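Local coordinates for CYCLIN domain-containing protein (Chaetomium thermophilum, PDB 6Z3U) that probably serves as the cyclin H subunit of the CDK-activating kinase complex, regulating the activity of its cyclin-dependent protein kinase partner, at residues A[86-100]-A[126-140]. Sequence-based numbering, arbitrary orientation.
Sequences ELLLVTFYTAELLRA and SIMTYPPQEMLLVAL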
loop_
_atom_site.group_PDB
_atom_site.type_symbol
_atom_site.label_atom_id
_atom_site.label_comp_id
_atom_site.label_asym_id
_atom_site.label_seq_id
_atom_site.Cartn_x
_atom_site.Cartn_y
_atom_site.Cartn_z
ATOM N N GLU A 86 -27.153 -3.055 -15.878
ATOM C CA GLU A 86 -26.421 -2.894 -14.628
ATOM C C GLU A 86 -25.010 -2.396 -14.905
ATOM O O GLU A 86 -24.536 -1.449 -14.268
ATOM C CB GLU A 86 -26.403 -4.223 -13.872
ATOM C CG GLU A 86 -26.564 -4.104 -12.364
ATOM C CD GLU A 86 -26.690 -5.455 -11.685
ATOM O OE1 GLU A 86 -27.771 -6.070 -11.785
ATOM O OE2 GLU A 86 -25.716 -5.898 -11.044
ATOM N N LEU A 87 -24.327 -3.026 -15.866
ATOM C CA LEU A 87 -22.976 -2.611 -16.231
ATOM C C LEU A 87 -22.962 -1.224 -16.857
ATOM O O LEU A 87 -21.955 -0.513 -16.764
ATOM C CB LEU A 87 -22.370 -3.629 -17.198
ATOM C CG LEU A 87 -20.922 -3.426 -17.644
ATOM C CD1 LEU A 87 -20.003 -3.270 -16.450
ATOM C CD2 LEU A 87 -20.484 -4.596 -18.513
ATOM N N LEU A 88 -24.058 -0.828 -17.509
ATOM C CA LEU A 88 -24.111 0.488 -18.138
ATOM C C LEU A 88 -24.100 1.597 -17.093
ATOM O O LEU A 88 -23.430 2.620 -17.274
ATOM C CB LEU A 88 -25.351 0.591 -19.028
ATOM C CG LEU A 88 -25.268 1.522 -20.241
ATOM C CD1 LEU A 88 -26.492 1.350 -21.130
ATOM C CD2 LEU A 88 -25.129 2.972 -19.818
ATOM N N LEU A 89 -24.833 1.417 -15.994
ATOM C CA LEU A 89 -24.841 2.437 -14.951
ATOM C C LEU A 89 -23.492 2.515 -14.250
ATOM O O LEU A 89 -23.053 3.601 -13.856
ATOM C CB LEU A 89 -25.953 2.154 -13.942
ATOM C CG LEU A 89 -27.392 2.385 -14.411
ATOM C CD1 LEU A 89 -28.366 2.161 -13.262
ATOM C CD2 LEU A 89 -27.566 3.781 -14.990
ATOM N N VAL A 90 -22.819 1.375 -14.080
ATOM C CA VAL A 90 -21.486 1.393 -13.486
ATOM C C VAL A 90 -20.541 2.225 -14.341
ATOM O O VAL A 90 -19.746 3.019 -13.824
ATOM C CB VAL A 90 -20.961 -0.042 -13.298
ATOM C CG1 VAL A 90 -19.495 -0.022 -12.882
ATOM C CG2 VAL A 90 -21.796 -0.776 -12.272
ATOM N N THR A 91 -20.618 2.064 -15.663
ATOM C CA THR A 91 -19.764 2.843 -16.551
ATOM C C THR A 91 -20.114 4.323 -16.485
ATOM O O THR A 91 -19.222 5.179 -16.480
ATOM C CB THR A 91 -19.892 2.323 -17.983
ATOM O OG1 THR A 91 -19.679 0.905 -17.996
ATOM C CG2 THR A 91 -18.874 2.987 -18.894
ATOM N N PHE A 92 -21.408 4.643 -16.431
ATOM C CA PHE A 92 -21.823 6.039 -16.356
ATOM C C PHE A 92 -21.323 6.688 -15.071
ATOM O O PHE A 92 -20.795 7.805 -15.089
ATOM C CB PHE A 92 -23.348 6.134 -16.459
ATOM C CG PHE A 92 -23.899 7.490 -16.122
ATOM C CD1 PHE A 92 -23.838 8.528 -17.038
ATOM C CD2 PHE A 92 -24.493 7.725 -14.892
ATOM C CE1 PHE A 92 -24.347 9.776 -16.729
ATOM C CE2 PHE A 92 -25.004 8.971 -14.580
ATOM C CZ PHE A 92 -24.932 9.998 -15.499
ATOM N N TYR A 93 -21.476 5.995 -13.941
ATOM C CA TYR A 93 -21.075 6.559 -12.660
ATOM C C TYR A 93 -19.570 6.498 -12.438
ATOM O O TYR A 93 -19.047 7.272 -11.628
ATOM C CB TYR A 93 -21.806 5.842 -11.522
ATOM C CG TYR A 93 -23.254 6.267 -11.395
ATOM C CD1 TYR A 93 -23.584 7.553 -10.986
ATOM C CD2 TYR A 93 -24.289 5.389 -11.692
ATOM C CE1 TYR A 93 -24.903 7.953 -10.876
ATOM C CE2 TYR A 93 -25.615 5.781 -11.583
ATOM C CZ TYR A 93 -25.914 7.065 -11.173
ATOM O OH TYR A 93 -27.224 7.469 -11.057
ATOM N N THR A 94 -18.861 5.603 -13.129
ATOM C CA THR A 94 -17.401 5.647 -13.093
ATOM C C THR A 94 -16.881 6.905 -13.778
ATOM O O THR A 94 -15.881 7.489 -13.344
ATOM C CB THR A 94 -16.815 4.398 -13.754
ATOM O OG1 THR A 94 -17.358 3.224 -13.137
ATOM C CG2 THR A 94 -15.298 4.377 -13.613
ATOM N N ALA A 95 -17.540 7.331 -14.858
ATOM C CA ALA A 95 -17.157 8.579 -15.509
ATOM C C ALA A 95 -17.508 9.777 -14.638
ATOM O O ALA A 95 -16.745 10.746 -14.568
ATOM C CB ALA A 95 -17.835 8.688 -16.874
ATOM N N GLU A 96 -18.665 9.731 -13.971
ATOM C CA GLU A 96 -19.030 10.807 -13.056
ATOM C C GLU A 96 -18.071 10.859 -11.875
ATOM O O GLU A 96 -17.720 11.944 -11.396
ATOM C CB GLU A 96 -20.469 10.620 -12.575
ATOM C CG GLU A 96 -21.006 11.779 -11.744
ATOM C CD GLU A 96 -22.493 11.658 -11.463
ATOM O OE1 GLU A 96 -22.874 10.833 -10.606
ATOM O OE2 GLU A 96 -23.281 12.385 -12.102
ATOM N N LEU A 97 -17.640 9.692 -11.392
ATOM C CA LEU A 97 -16.651 9.647 -10.320
ATOM C C LEU A 97 -15.370 10.357 -10.738
ATOM O O LEU A 97 -14.827 11.176 -9.987
ATOM C CB LEU A 97 -16.373 8.190 -9.943
ATOM C CG LEU A 97 -15.389 7.921 -8.806
ATOM C CD1 LEU A 97 -15.771 6.646 -8.072
ATOM C CD2 LEU A 97 -13.965 7.813 -9.327
ATOM N N LEU A 98 -14.875 10.061 -11.944
ATOM C CA LEU A 98 -13.665 10.713 -12.432
ATOM C C LEU A 98 -13.870 12.217 -12.565
ATOM O O LEU A 98 -13.019 13.011 -12.148
ATOM C CB LEU A 98 -13.249 10.105 -13.773
ATOM C CG LEU A 98 -12.790 8.647 -13.758
ATOM C CD1 LEU A 98 -12.496 8.164 -15.169
ATOM C CD2 LEU A 98 -11.567 8.481 -12.879
ATOM N N ARG A 99 -15.000 12.629 -13.147
ATOM C CA ARG A 99 -15.296 14.054 -13.236
ATOM C C ARG A 99 -15.266 14.697 -11.855
ATOM O O ARG A 99 -14.690 15.776 -11.674
ATOM C CB ARG A 99 -16.655 14.278 -13.904
ATOM C CG ARG A 99 -16.686 13.973 -15.398
ATOM C CD ARG A 99 -17.928 14.567 -16.077
ATOM N NE ARG A 99 -19.177 14.057 -15.512
ATOM C CZ ARG A 99 -19.815 12.967 -15.940
ATOM N NH1 ARG A 99 -19.328 12.251 -16.943
ATOM N NH2 ARG A 99 -20.946 12.587 -15.354
ATOM N N ALA A 100 -15.872 14.038 -10.864
ATOM C CA ALA A 100 -15.863 14.570 -9.506
ATOM C C ALA A 100 -14.438 14.698 -8.983
ATOM O O ALA A 100 -14.100 15.679 -8.307
ATOM C CB ALA A 100 -16.694 13.675 -8.590
ATOM N N SER A 126 -24.369 -6.073 -6.623
ATOM C CA SER A 126 -25.220 -5.587 -7.696
ATOM C C SER A 126 -25.643 -4.150 -7.437
ATOM O O SER A 126 -25.738 -3.707 -6.291
ATOM C CB SER A 126 -26.458 -6.472 -7.848
ATOM O OG SER A 126 -27.555 -5.702 -8.310
ATOM N N ILE A 127 -25.897 -3.417 -8.525
ATOM C CA ILE A 127 -26.370 -2.042 -8.421
ATOM C C ILE A 127 -27.746 -1.970 -7.775
ATOM O O ILE A 127 -28.115 -0.931 -7.214
ATOM C CB ILE A 127 -26.381 -1.392 -9.820
ATOM C CG1 ILE A 127 -24.954 -1.095 -10.280
ATOM C CG2 ILE A 127 -27.207 -0.115 -9.818
ATOM C CD1 ILE A 127 -24.352 0.145 -9.651
ATOM N N MET A 128 -28.530 -3.045 -7.856
ATOM C CA MET A 128 -29.848 -3.080 -7.238
ATOM C C MET A 128 -29.793 -3.293 -5.730
ATOM O O MET A 128 -30.843 -3.240 -5.080
ATOM C CB MET A 128 -30.690 -4.190 -7.873
ATOM C CG MET A 128 -30.942 -3.997 -9.350
ATOM S SD MET A 128 -31.948 -5.310 -10.060
ATOM C CE MET A 128 -30.707 -6.525 -10.486
ATOM N N THR A 129 -28.609 -3.537 -5.165
ATOM C CA THR A 129 -28.450 -3.772 -3.734
ATOM C C THR A 129 -27.994 -2.527 -2.980
ATOM O O THR A 129 -28.564 -2.195 -1.936
ATOM C CB THR A 129 -27.454 -4.913 -3.496
ATOM O OG1 THR A 129 -27.734 -5.988 -4.401
ATOM C CG2 THR A 129 -27.558 -5.424 -2.069
ATOM N N TYR A 130 -26.972 -1.833 -3.480
ATOM C CA TYR A 130 -26.436 -0.646 -2.830
ATOM C C TYR A 130 -26.412 0.525 -3.805
ATOM O O TYR A 130 -26.156 0.334 -5.001
ATOM C CB TYR A 130 -25.023 -0.910 -2.289
ATOM C CG TYR A 130 -24.955 -2.054 -1.300
ATOM C CD1 TYR A 130 -25.527 -1.942 -0.038
ATOM C CD2 TYR A 130 -24.318 -3.245 -1.625
ATOM C CE1 TYR A 130 -25.466 -2.985 0.872
ATOM C CE2 TYR A 130 -24.252 -4.295 -0.722
ATOM C CZ TYR A 130 -24.828 -4.160 0.525
ATOM O OH TYR A 130 -24.765 -5.202 1.427
ATOM N N PRO A 131 -26.652 1.744 -3.326
ATOM C CA PRO A 131 -26.869 2.881 -4.239
ATOM C C PRO A 131 -25.578 3.352 -4.878
ATOM O O PRO A 131 -24.665 3.815 -4.182
ATOM C CB PRO A 131 -27.456 3.964 -3.318
ATOM C CG PRO A 131 -26.954 3.628 -1.960
ATOM C CD PRO A 131 -26.735 2.140 -1.907
ATOM N N PRO A 132 -25.473 3.287 -6.211
ATOM C CA PRO A 132 -24.243 3.771 -6.861
ATOM C C PRO A 132 -24.019 5.263 -6.703
ATOM O O PRO A 132 -22.868 5.711 -6.748
ATOM C CB PRO A 132 -24.445 3.386 -8.335
ATOM C CG PRO A 132 -25.917 3.266 -8.501
ATOM C CD PRO A 132 -26.443 2.761 -7.189
ATOM N N GLN A 133 -25.082 6.051 -6.532
ATOM C CA GLN A 133 -24.907 7.483 -6.334
ATOM C C GLN A 133 -24.104 7.768 -5.072
ATOM O O GLN A 133 -23.344 8.742 -5.022
ATOM C CB GLN A 133 -26.271 8.171 -6.261
ATOM C CG GLN A 133 -26.216 9.684 -6.358
ATOM C CD GLN A 133 -26.114 10.165 -7.793
ATOM O OE1 GLN A 133 -26.917 9.782 -8.646
ATOM N NE2 GLN A 133 -25.118 11.000 -8.070
ATOM N N GLU A 134 -24.258 6.930 -4.046
ATOM C CA GLU A 134 -23.543 7.091 -2.787
ATOM C C GLU A 134 -22.178 6.411 -2.814
ATOM O O GLU A 134 -21.177 7.007 -2.403
ATOM C CB GLU A 134 -24.386 6.537 -1.633
ATOM C CG GLU A 134 -25.732 7.230 -1.450
ATOM C CD GLU A 134 -25.590 8.697 -1.085
ATOM O OE1 GLU A 134 -25.598 9.543 -2.005
ATOM O OE2 GLU A 134 -25.449 9.002 0.119
ATOM N N MET A 135 -22.121 5.162 -3.285
ATOM C CA MET A 135 -20.845 4.463 -3.371
ATOM C C MET A 135 -19.829 5.231 -4.205
ATOM O O MET A 135 -18.622 5.032 -4.031
ATOM C CB MET A 135 -21.047 3.067 -3.963
ATOM C CG MET A 135 -21.876 2.122 -3.100
ATOM S SD MET A 135 -21.157 1.778 -1.479
ATOM C CE MET A 135 -21.995 3.003 -0.479
ATOM N N LEU A 136 -20.287 6.102 -5.105
ATOM C CA LEU A 136 -19.364 6.932 -5.873
ATOM C C LEU A 136 -18.519 7.799 -4.946
ATOM O O LEU A 136 -17.291 7.854 -5.074
ATOM C CB LEU A 136 -20.152 7.793 -6.863
ATOM C CG LEU A 136 -19.379 8.753 -7.770
ATOM C CD1 LEU A 136 -20.214 9.072 -8.999
ATOM C CD2 LEU A 136 -18.995 10.035 -7.050
ATOM N N LEU A 137 -19.165 8.480 -3.998
ATOM C CA LEU A 137 -18.430 9.315 -3.055
ATOM C C LEU A 137 -17.572 8.473 -2.120
ATOM O O LEU A 137 -16.459 8.874 -1.759
ATOM C CB LEU A 137 -19.405 10.177 -2.257
ATOM C CG LEU A 137 -19.885 11.448 -2.956
ATOM C CD1 LEU A 137 -21.107 12.025 -2.260
ATOM C CD2 LEU A 137 -18.762 12.468 -2.997
ATOM N N VAL A 138 -18.073 7.305 -1.710
ATOM C CA VAL A 138 -17.316 6.448 -0.803
ATOM C C VAL A 138 -16.024 5.980 -1.459
ATOM O O VAL A 138 -14.964 5.945 -0.823
ATOM C CB VAL A 138 -18.182 5.255 -0.356
ATOM C CG1 VAL A 138 -17.378 4.324 0.530
ATOM C CG2 VAL A 138 -19.435 5.746 0.362
ATOM N N ALA A 139 -16.089 5.620 -2.743
ATOM C CA ALA A 139 -14.895 5.148 -3.436
ATOM C C ALA A 139 -13.838 6.240 -3.542
ATOM O O ALA A 139 -12.638 5.943 -3.529
ATOM C CB ALA A 139 -15.265 4.635 -4.827
ATOM N N LEU A 140 -14.260 7.501 -3.659
ATOM C CA LEU A 140 -13.301 8.602 -3.674
ATOM C C LEU A 140 -12.704 8.831 -2.290
ATOM O O LEU A 140 -11.496 9.057 -2.159
ATOM C CB LEU A 140 -13.975 9.875 -4.182
ATOM C CG LEU A 140 -14.099 10.011 -5.701
ATOM C CD1 LEU A 140 -15.116 11.079 -6.061
ATOM C CD2 LEU A 140 -12.757 10.338 -6.319
#
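Two helices of the cyclin fold, 83-103 and 132-146, pack here through L97, L136 and L140, while the turn leading into the second helix closes over E86. Helices 86-100 and 132-140 run in roughly the same direction, crossing at -43° with axes 9.9 Å apart. L136 is central: its CG lies 3.8 Å from L97 CB, and its CD1 rests against Y93 O and L97 N and also meets the edge of the Y93 ring, near the ring plane. With its CG anti to the backbone N (chi1 -178°), L97 reaches across to helix 132-140, CD1 meeting A139 CB and CG meeting L140 CG. P132 CB sits 3.9 Å from Y93 CD2, and the Q133 amide stands nearly perpendicular to the ring, taking a weak hydrogen bond from Y93 OH through OE1; R354 also bonds that hydroxyl. At the other end, I127 CG1 packs against V90 CG2 at 3.7 Å, and its CB touches E86 CG. The E86 carboxylate is buried, bonded to N36 of helix 25-48 through OE1 and weakly to S126 OG through OE2. An alanine in place of E86 would probably leave N36 without this carboxylate acceptor and I127 CB without the CG that packs on it. S126 OG also closes an ST turn, accepting from M128 N at 2.9 Å.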